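Local coordinates for protein 3-hexulose-6-phosphate isomerase (Methanocaldococcus jannaschii, PDB 1JEO) that catalyses the isomerization between 3-hexulose 6-phosphate and fructose 6-phosphate, at residues K42-G47 and T76-E81; D84-I89 and N110-I115; S11-I16 and L132-S137. All blocks are in the same frame, centred on the assembly; numbering follows the deposited sequence.

Contact 1 of 3, residues K42-G47 and T76-E81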
loop_
_atom_site.group_PDB
_atom_site.type_symbol
_atom_site.label_atom_id
_atom_site.label_comp_id
_atom_site.label_asym_id
_atom_site.label_seq_id
_atom_site.Cartn_x
_atom_site.Cartn_y
_atom_site.Cartn_z
ATOM N N LYS A 42 0.854 -13.170 -8.014
ATOM C CA LYS A 42 0.215 -13.044 -6.699
ATOM C C LYS A 42 0.752 -11.773 -6.032
ATOM O O LYS A 42 1.904 -11.388 -6.252
ATOM C CB LYS A 42 0.477 -14.269 -5.796
ATOM C CG LYS A 42 0.180 -15.643 -6.419
ATOM C CD LYS A 42 0.162 -16.800 -5.412
ATOM C CE LYS A 42 1.496 -17.037 -4.698
ATOM N NZ LYS A 42 2.622 -17.468 -5.562
ATOM N N ILE A 43 -0.101 -11.092 -5.266
ATOM C CA ILE A 43 0.275 -9.851 -4.578
ATOM C C ILE A 43 0.232 -10.048 -3.062
ATOM O O ILE A 43 -0.774 -10.498 -2.514
ATOM C CB ILE A 43 -0.649 -8.663 -4.998
ATOM C CG1 ILE A 43 -0.630 -8.498 -6.522
ATOM C CG2 ILE A 43 -0.164 -7.347 -4.361
ATOM C CD1 ILE A 43 -1.874 -7.912 -7.096
ATOM N N PHE A 44 1.337 -9.709 -2.400
ATOM C CA PHE A 44 1.469 -9.848 -0.949
ATOM C C PHE A 44 1.593 -8.501 -0.254
ATOM O O PHE A 44 2.383 -7.654 -0.662
ATOM C CB PHE A 44 2.693 -10.704 -0.599
ATOM C CG PHE A 44 2.567 -12.147 -0.992
ATOM C CD1 PHE A 44 2.732 -12.547 -2.335
ATOM C CD2 PHE A 44 2.308 -13.125 -0.019
ATOM C CE1 PHE A 44 2.647 -13.909 -2.701
ATOM C CE2 PHE A 44 2.219 -14.494 -0.372
ATOM C CZ PHE A 44 2.389 -14.885 -1.717
ATOM N N ILE A 45 0.788 -8.302 0.787
ATOM C CA ILE A 45 0.809 -7.056 1.551
ATOM C C ILE A 45 1.203 -7.363 3.001
ATOM O O ILE A 45 0.789 -8.380 3.556
ATOM C CB ILE A 45 -0.594 -6.344 1.584
ATOM C CG1 ILE A 45 -1.315 -6.391 0.226
ATOM C CG2 ILE A 45 -0.458 -4.905 2.109
ATOM C CD1 ILE A 45 -0.703 -5.612 -0.897
ATOM N N PHE A 46 2.001 -6.477 3.600
ATOM C CA PHE A 46 2.416 -6.617 4.997
ATOM C C PHE A 46 2.645 -5.266 5.670
ATOM O O PHE A 46 3.073 -4.293 5.042
ATOM C CB PHE A 46 3.671 -7.502 5.158
ATOM C CG PHE A 46 4.006 -7.841 6.604
ATOM C CD1 PHE A 46 3.102 -8.585 7.403
ATOM C CD2 PHE A 46 5.205 -7.387 7.188
ATOM C CE1 PHE A 46 3.385 -8.874 8.767
ATOM C CE2 PHE A 46 5.504 -7.667 8.554
ATOM C CZ PHE A 46 4.588 -8.415 9.343
ATOM N N GLY A 47 2.402 -5.274 6.976
ATOM C CA GLY A 47 2.578 -4.121 7.828
ATOM C C GLY A 47 2.293 -4.584 9.243
ATOM O O GLY A 47 1.611 -5.595 9.447
ATOM N N THR A 76 -4.366 -18.738 5.132
ATOM C CA THR A 76 -4.157 -19.324 3.821
ATOM C C THR A 76 -3.191 -18.606 2.883
ATOM O O THR A 76 -3.240 -18.804 1.670
ATOM C CB THR A 76 -5.508 -19.597 3.140
ATOM O OG1 THR A 76 -6.272 -18.386 3.075
ATOM C CG2 THR A 76 -6.285 -20.656 3.940
ATOM N N THR A 77 -2.279 -17.823 3.457
ATOM C CA THR A 77 -1.275 -17.097 2.674
ATOM C C THR A 77 -0.147 -18.077 2.282
ATOM O O THR A 77 0.493 -18.679 3.156
ATOM C CB THR A 77 -0.753 -15.862 3.455
ATOM O OG1 THR A 77 -1.835 -14.942 3.641
ATOM C CG2 THR A 77 0.362 -15.153 2.708
ATOM N N PRO A 78 0.070 -18.280 0.960
ATOM C CA PRO A 78 1.094 -19.182 0.434
ATOM C C PRO A 78 2.498 -18.606 0.316
ATOM O O PRO A 78 2.767 -17.479 0.744
ATOM C CB PRO A 78 0.544 -19.532 -0.943
ATOM C CG PRO A 78 -0.044 -18.274 -1.385
ATOM C CD PRO A 78 -0.750 -17.758 -0.150
ATOM N N SER A 79 3.360 -19.388 -0.330
ATOM C CA SER A 79 4.751 -19.034 -0.577
ATOM C C SER A 79 4.891 -17.918 -1.598
ATOM O O SER A 79 4.093 -17.812 -2.536
ATOM C CB SER A 79 5.517 -20.257 -1.082
ATOM O OG SER A 79 4.860 -20.835 -2.195
ATOM N N TYR A 80 5.899 -17.081 -1.378
ATOM C CA TYR A 80 6.234 -15.967 -2.256
ATOM C C TYR A 80 7.120 -16.551 -3.358
ATOM O O TYR A 80 8.138 -17.187 -3.069
ATOM C CB TYR A 80 6.990 -14.907 -1.452
ATOM C CG TYR A 80 7.274 -13.607 -2.174
ATOM C CD1 TYR A 80 6.273 -12.638 -2.335
ATOM C CD2 TYR A 80 8.552 -13.340 -2.699
ATOM C CE1 TYR A 80 6.536 -11.423 -3.008
ATOM C CE2 TYR A 80 8.829 -12.132 -3.375
ATOM C CZ TYR A 80 7.816 -11.180 -3.524
ATOM O OH TYR A 80 8.091 -9.999 -4.165
ATOM N N GLU A 81 6.692 -16.384 -4.609
ATOM C CA GLU A 81 7.429 -16.899 -5.765
ATOM C C GLU A 81 8.051 -15.773 -6.598
ATOM O O GLU A 81 7.781 -14.595 -6.347
ATOM C CB GLU A 81 6.524 -17.808 -6.601
ATOM C CG GLU A 81 6.118 -19.086 -5.860
ATOM C CD GLU A 81 5.155 -19.956 -6.639
ATOM O OE1 GLU A 81 4.006 -19.522 -6.878
ATOM O OE2 GLU A 81 5.545 -21.088 -7.000
#
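F44 receives Y80 edge-on: the rim atom CD1 of Y80 sits over one face of the F44 ring, 3.5 Å from F44 CD1. The two ring planes stand at 69°, an offset edge-to-face pair. The bond to CB points F44 toward the 76-81 loop, and chi1 of -68° sets CG beside the backbone N. Its far rim meets that loop near the ring plane, F44 CE2 lying 3.2 Å from P78 O and 3.7 Å from T77 CG2. A flat aromatic suits a place where one face takes another ring and the weakly positive C-H rim meets a carbonyl oxygen and a methyl; an alanine here would probably leave the edge of Y80 without the ring face it meets and the T77 methyl without its aromatic neighbour.

K42 bends at its third and fourth torsions, and its ammonium forms a salt bridge from NZ to E81 OE1 at 2.8 Å, weak as a hydrogen bond, with a weak bond to S79 O besides. D84 provides a second acid for the same nitrogen.

Strand 43-46 runs between strands 69-71 and 85-89. Its F44 face also touches L86, while I43 and I45 point to the other face, against helix 49-64.

Contact 2 of 3, residues D84-I89 and N110-I115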
loop_
_atom_site.group_PDB
_atom_site.type_symbol
_atom_site.label_atom_id
_atom_site.label_comp_id
_atom_site.label_asym_id
_atom_site.label_seq_id
_atom_site.Cartn_x
_atom_site.Cartn_y
_atom_site.Cartn_z
ATOM N N ASP A 84 5.953 -12.832 -8.199
ATOM C CA ASP A 84 5.075 -12.141 -7.251
ATOM C C ASP A 84 5.524 -10.732 -6.866
ATOM O O ASP A 84 6.637 -10.305 -7.187
ATOM C CB ASP A 84 4.867 -12.992 -5.988
ATOM C CG ASP A 84 4.189 -14.326 -6.271
ATOM O OD1 ASP A 84 3.540 -14.478 -7.328
ATOM O OD2 ASP A 84 4.294 -15.231 -5.421
ATOM N N LEU A 85 4.641 -10.026 -6.165
ATOM C CA LEU A 85 4.883 -8.661 -5.712
ATOM C C LEU A 85 4.624 -8.515 -4.210
ATOM O O LEU A 85 3.652 -9.057 -3.694
ATOM C CB LEU A 85 3.971 -7.693 -6.484
ATOM C CG LEU A 85 3.887 -6.219 -6.075
ATOM C CD1 LEU A 85 5.191 -5.499 -6.349
ATOM C CD2 LEU A 85 2.753 -5.564 -6.807
ATOM N N LEU A 86 5.515 -7.803 -3.527
ATOM C CA LEU A 86 5.372 -7.534 -2.098
ATOM C C LEU A 86 5.271 -6.026 -1.875
ATOM O O LEU A 86 6.090 -5.253 -2.383
ATOM C CB LEU A 86 6.551 -8.104 -1.289
ATOM C CG LEU A 86 6.577 -7.817 0.221
ATOM C CD1 LEU A 86 5.464 -8.552 0.968
ATOM C CD2 LEU A 86 7.924 -8.188 0.796
ATOM N N ILE A 87 4.233 -5.616 -1.153
ATOM C CA ILE A 87 4.013 -4.209 -0.827
ATOM C C ILE A 87 4.115 -4.088 0.699
ATOM O O ILE A 87 3.406 -4.777 1.441
ATOM C CB ILE A 87 2.633 -3.692 -1.354
ATOM C CG1 ILE A 87 2.601 -3.743 -2.890
ATOM C CG2 ILE A 87 2.363 -2.254 -0.871
ATOM C CD1 ILE A 87 1.235 -3.541 -3.524
ATOM N N LEU A 88 5.041 -3.244 1.147
ATOM C CA LEU A 88 5.278 -3.010 2.570
ATOM C C LEU A 88 4.827 -1.621 2.974
ATOM O O LEU A 88 5.069 -0.651 2.259
ATOM C CB LEU A 88 6.761 -3.210 2.911
ATOM C CG LEU A 88 7.315 -4.624 2.676
ATOM C CD1 LEU A 88 8.810 -4.648 2.798
ATOM C CD2 LEU A 88 6.687 -5.629 3.638
ATOM N N ILE A 89 4.083 -1.550 4.077
ATOM C CA ILE A 89 3.567 -0.286 4.604
ATOM C C ILE A 89 4.141 -0.110 6.004
ATOM O O ILE A 89 3.889 -0.929 6.892
ATOM C CB ILE A 89 1.996 -0.269 4.623
ATOM C CG1 ILE A 89 1.459 -0.458 3.199
ATOM C CG2 ILE A 89 1.458 1.073 5.168
ATOM C CD1 ILE A 89 0.060 -0.967 3.126
ATOM N N ASN A 110 13.224 -8.940 -6.880
ATOM C CA ASN A 110 13.441 -7.520 -6.593
ATOM C C ASN A 110 12.138 -6.725 -6.551
ATOM O O ASN A 110 12.154 -5.532 -6.269
ATOM C CB ASN A 110 14.357 -6.891 -7.653
ATOM C CG ASN A 110 15.806 -7.314 -7.514
ATOM O OD1 ASN A 110 16.277 -7.636 -6.424
ATOM N ND2 ASN A 110 16.529 -7.289 -8.623
ATOM N N ASN A 111 11.017 -7.402 -6.795
ATOM C CA ASN A 111 9.681 -6.795 -6.838
ATOM C C ASN A 111 9.096 -6.418 -5.460
ATOM O O ASN A 111 8.092 -6.985 -5.008
ATOM C CB ASN A 111 8.748 -7.742 -7.608
ATOM C CG ASN A 111 7.737 -7.014 -8.472
ATOM O OD1 ASN A 111 6.786 -7.623 -8.959
ATOM N ND2 ASN A 111 7.926 -5.711 -8.663
ATOM N N ILE A 112 9.747 -5.455 -4.802
ATOM C CA ILE A 112 9.355 -4.980 -3.475
ATOM C C ILE A 112 9.069 -3.472 -3.497
ATOM O O ILE A 112 9.900 -2.680 -3.945
ATOM C CB ILE A 112 10.462 -5.289 -2.400
ATOM C CG1 ILE A 112 10.772 -6.794 -2.348
ATOM C CG2 ILE A 112 10.014 -4.819 -1.005
ATOM C CD1 ILE A 112 12.004 -7.159 -1.546
ATOM N N ILE A 113 7.880 -3.098 -3.021
ATOM C CA ILE A 113 7.453 -1.700 -2.944
ATOM C C ILE A 113 7.293 -1.322 -1.470
ATOM O O ILE A 113 6.756 -2.100 -0.673
ATOM C CB ILE A 113 6.099 -1.453 -3.699
ATOM C CG1 ILE A 113 6.250 -1.804 -5.182
ATOM C CG2 ILE A 113 5.634 0.026 -3.550
ATOM C CD1 ILE A 113 4.952 -1.835 -5.947
ATOM N N ALA A 114 7.784 -0.138 -1.113
ATOM C CA ALA A 114 7.681 0.360 0.252
ATOM C C ALA A 114 6.924 1.674 0.278
ATOM O O ALA A 114 7.244 2.596 -0.477
ATOM C CB ALA A 114 9.063 0.538 0.869
ATOM N N ILE A 115 5.858 1.712 1.075
ATOM C CA ILE A 115 5.043 2.918 1.260
ATOM C C ILE A 115 5.403 3.352 2.680
ATOM O O ILE A 115 5.105 2.651 3.661
ATOM C CB ILE A 115 3.520 2.643 1.070
ATOM C CG1 ILE A 115 3.271 2.117 -0.355
ATOM C CG2 ILE A 115 2.714 3.932 1.296
ATOM C CD1 ILE A 115 1.863 1.654 -0.647
#
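L86 and L88 of strand 85-89 clamp onto residues 111-115 by four straight backbone hydrogen bonds. L86 N binds N111 O, and L86 O accepts I113 N at 2.9 Å; two residues on, L88 N reaches I113 O at 2.7 Å and L88 O accepts I115 N. N-H to acceptor angles are at least 171°. The strands run parallel, their axes 18° apart. I87 and I89 turn their own peptide groups to strand 43-46, but their CA hydrogens still face this partner. The CA hydrogens of I112 and A114 likewise face strand 85-89, giving CA-H...O contacts such as A114 CA to L88 O at 3.4 Å.

The pair belongs to a right-handed beta-alpha-beta crossover through helix 96-106, at the heart of the parallel sheet of the SIS fold.

Apolar contacts fall on both faces. On the L86, L88, I112 and A114 side, L88 CD1 lies 4.0 Å from I112 CG2, and helix 96-106 packs on L86, L88 and I112; the small A114 covers little here. The other face carries I87, I89, I113 and I115, with I87 CG2 3.9 Å from I115 CD1, and L33 of helix 24-39 rests on I87 and I113. Beta-branched isoleucines suit such extended, buried strands. L85 has its CG anti to the backbone N, and chi2 of 68° places CD1, which lies 3.7 Å from I113 CD1 and also against N111, the centre of an inverse gamma turn leading into the strand. The side chain of I89 comes within about 4 Å of that of S51, a probable substrate-binding residue.

Contact 3 of 3, residues S11-I16 and L132-S137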
loop_
_atom_site.group_PDB
_atom_site.type_symbol
_atom_site.label_atom_id
_atom_site.label_comp_id
_atom_site.label_asym_id
_atom_site.label_seq_id
_atom_site.Cartn_x
_atom_site.Cartn_y
_atom_site.Cartn_z
ATOM N N SER A 11 -6.775 17.796 6.684
ATOM C CA SER A 11 -7.232 18.344 5.395
ATOM C C SER A 11 -6.077 18.703 4.455
ATOM O O SER A 11 -6.145 18.421 3.259
ATOM C CB SER A 11 -8.109 19.584 5.599
ATOM O OG SER A 11 -9.343 19.244 6.198
ATOM N N ASN A 12 -5.012 19.286 5.011
ATOM C CA ASN A 12 -3.835 19.667 4.232
ATOM C C ASN A 12 -2.969 18.465 3.853
ATOM O O ASN A 12 -2.269 18.502 2.836
ATOM C CB ASN A 12 -3.012 20.735 4.960
ATOM C CG ASN A 12 -3.686 22.099 4.953
ATOM O OD1 ASN A 12 -4.148 22.577 3.914
ATOM N ND2 ASN A 12 -3.746 22.733 6.116
ATOM N N ASN A 13 -3.054 17.396 4.651
ATOM C CA ASN A 13 -2.316 16.148 4.394
ATOM C C ASN A 13 -2.898 15.410 3.189
ATOM O O ASN A 13 -2.159 14.796 2.420
ATOM C CB ASN A 13 -2.347 15.216 5.610
ATOM C CG ASN A 13 -1.337 15.595 6.678
ATOM O OD1 ASN A 13 -1.495 15.226 7.841
ATOM N ND2 ASN A 13 -0.273 16.289 6.287
ATOM N N ILE A 14 -4.222 15.498 3.024
ATOM C CA ILE A 14 -4.928 14.850 1.910
ATOM C C ILE A 14 -4.598 15.569 0.600
ATOM O O ILE A 14 -4.509 14.929 -0.449
ATOM C CB ILE A 14 -6.491 14.807 2.130
ATOM C CG1 ILE A 14 -6.858 14.277 3.529
ATOM C CG2 ILE A 14 -7.175 13.926 1.083
ATOM C CD1 ILE A 14 -6.051 13.078 4.047
ATOM N N LEU A 15 -4.336 16.875 0.689
ATOM C CA LEU A 15 -3.995 17.695 -0.478
ATOM C C LEU A 15 -2.619 17.371 -1.075
ATOM O O LEU A 15 -2.375 17.636 -2.250
ATOM C CB LEU A 15 -4.107 19.191 -0.153
ATOM C CG LEU A 15 -5.498 19.764 0.161
ATOM C CD1 LEU A 15 -5.366 21.242 0.485
ATOM C CD2 LEU A 15 -6.478 19.557 -0.993
ATOM N N ILE A 16 -1.760 16.742 -0.270
ATOM C CA ILE A 16 -0.410 16.319 -0.669
ATOM C C ILE A 16 -0.510 15.208 -1.741
ATOM O O ILE A 16 0.380 15.064 -2.584
ATOM C CB ILE A 16 0.410 15.861 0.601
ATOM C CG1 ILE A 16 0.778 17.093 1.440
ATOM C CG2 ILE A 16 1.657 15.033 0.246
ATOM C CD1 ILE A 16 1.426 16.791 2.790
ATOM N N LEU A 132 5.206 9.246 1.751
ATOM C CA LEU A 132 4.015 10.051 2.004
ATOM C C LEU A 132 4.393 10.919 3.200
ATOM O O LEU A 132 4.117 10.582 4.360
ATOM C CB LEU A 132 2.777 9.175 2.287
ATOM C CG LEU A 132 2.243 8.262 1.172
ATOM C CD1 LEU A 132 1.125 7.413 1.706
ATOM C CD2 LEU A 132 1.764 9.056 -0.032
ATOM N N GLU A 133 5.112 11.997 2.889
ATOM C CA GLU A 133 5.612 12.959 3.874
ATOM C C GLU A 133 4.512 13.895 4.359
ATOM O O GLU A 133 4.240 14.946 3.767
ATOM C CB GLU A 133 6.799 13.730 3.290
ATOM C CG GLU A 133 7.973 12.826 2.924
ATOM C CD GLU A 133 8.950 13.480 1.968
ATOM O OE1 GLU A 133 8.610 13.620 0.772
ATOM O OE2 GLU A 133 10.060 13.842 2.412
ATOM N N VAL A 134 3.865 13.459 5.435
ATOM C CA VAL A 134 2.761 14.177 6.061
ATOM C C VAL A 134 3.157 14.961 7.305
ATOM O O VAL A 134 4.193 14.693 7.917
ATOM C CB VAL A 134 1.616 13.206 6.418
ATOM C CG1 VAL A 134 0.963 12.704 5.148
ATOM C CG2 VAL A 134 2.133 12.045 7.253
ATOM N N LYS A 135 2.288 15.892 7.691
ATOM C CA LYS A 135 2.493 16.735 8.862
ATOM C C LYS A 135 1.961 16.035 10.118
ATOM O O LYS A 135 0.840 15.516 10.129
ATOM C CB LYS A 135 1.787 18.085 8.664
ATOM C CG LYS A 135 2.424 19.270 9.388
ATOM C CD LYS A 135 3.710 19.728 8.704
ATOM C CE LYS A 135 4.337 20.907 9.432
ATOM N NZ LYS A 135 5.592 21.359 8.770
ATOM N N LYS A 136 2.814 15.964 11.138
ATOM C CA LYS A 136 2.489 15.356 12.431
ATOM C C LYS A 136 2.096 16.467 13.403
ATOM O O LYS A 136 2.385 17.644 13.161
ATOM C CB LYS A 136 3.706 14.624 13.002
ATOM C CG LYS A 136 4.062 13.300 12.343
ATOM C CD LYS A 136 5.330 12.693 12.966
ATOM C CE LYS A 136 5.143 12.271 14.431
ATOM N NZ LYS A 136 6.360 11.623 15.003
ATOM N N SER A 137 1.477 16.079 14.517
ATOM C CA SER A 137 1.041 17.023 15.540
ATOM C C SER A 137 1.111 16.390 16.927
ATOM O O SER A 137 1.260 15.175 17.057
ATOM C CB SER A 137 -0.394 17.465 15.254
ATOM O OG SER A 137 -0.661 18.710 15.860
#
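N13 and V134 bring the two backbones closest, their CA atoms 5.7 Å apart, where the last part of helix 5-15 passes an irregular, largely extended run at 132-137. The helix is the N-terminal one of the chain, and the run leads from strand 128-130 of the parallel SIS sheet toward helix 144-164, so the contact docks an N-terminal element onto the loop between that strand and that helix. Within the first segment, I16 N makes a weak bond to N13 O at 3.3 Å.

N13 points toward the loop, and its side chain crosses that of V134 at about a right angle, with N13 CG 3.8 Å from V134 CB. Its planar amide lies against V134 CB and beside the backbone of K135, a place that suits a short polar side chain next to peptide groups. K135 O is hydrogen-bonded by T145 OG1 of helix 144-164. The branched, compact V134 packs against N13 and against T145 and T149 of helix 144-164; its side chain is about 8 Å from G91, a probable substrate-binding residue. K135 starts toward the helix, but its long chain bends at chi2 (74°) and carries the amine away, as befits a surface lysine of whose side chain only CB approaches N13. I16 points toward the loop, its end methyl CD1 3.5 Å from the carbonyl oxygen of E133.

Contact 2 is the buried core, joining two central strands through regular backbone bonds and aliphatic side chains. Contact 1 is partly buried and shares its sheet: strand 43-46 neighbours strand 85-89, F44 N probably bonding L85 O. There an aromatic pair and a charge pair tie a loop to the sheet. Contact 3, a surface contact some 30 Å from contact 1 between centres, lies on the opposite side of the chain's centre and uses a polar amide, a valine and an isoleucine methyl, without regular pairing. It still touches contact 2, where I115 CG2 meets L132 CD1 at 3.8 Å, and along the chain its loop encloses both others.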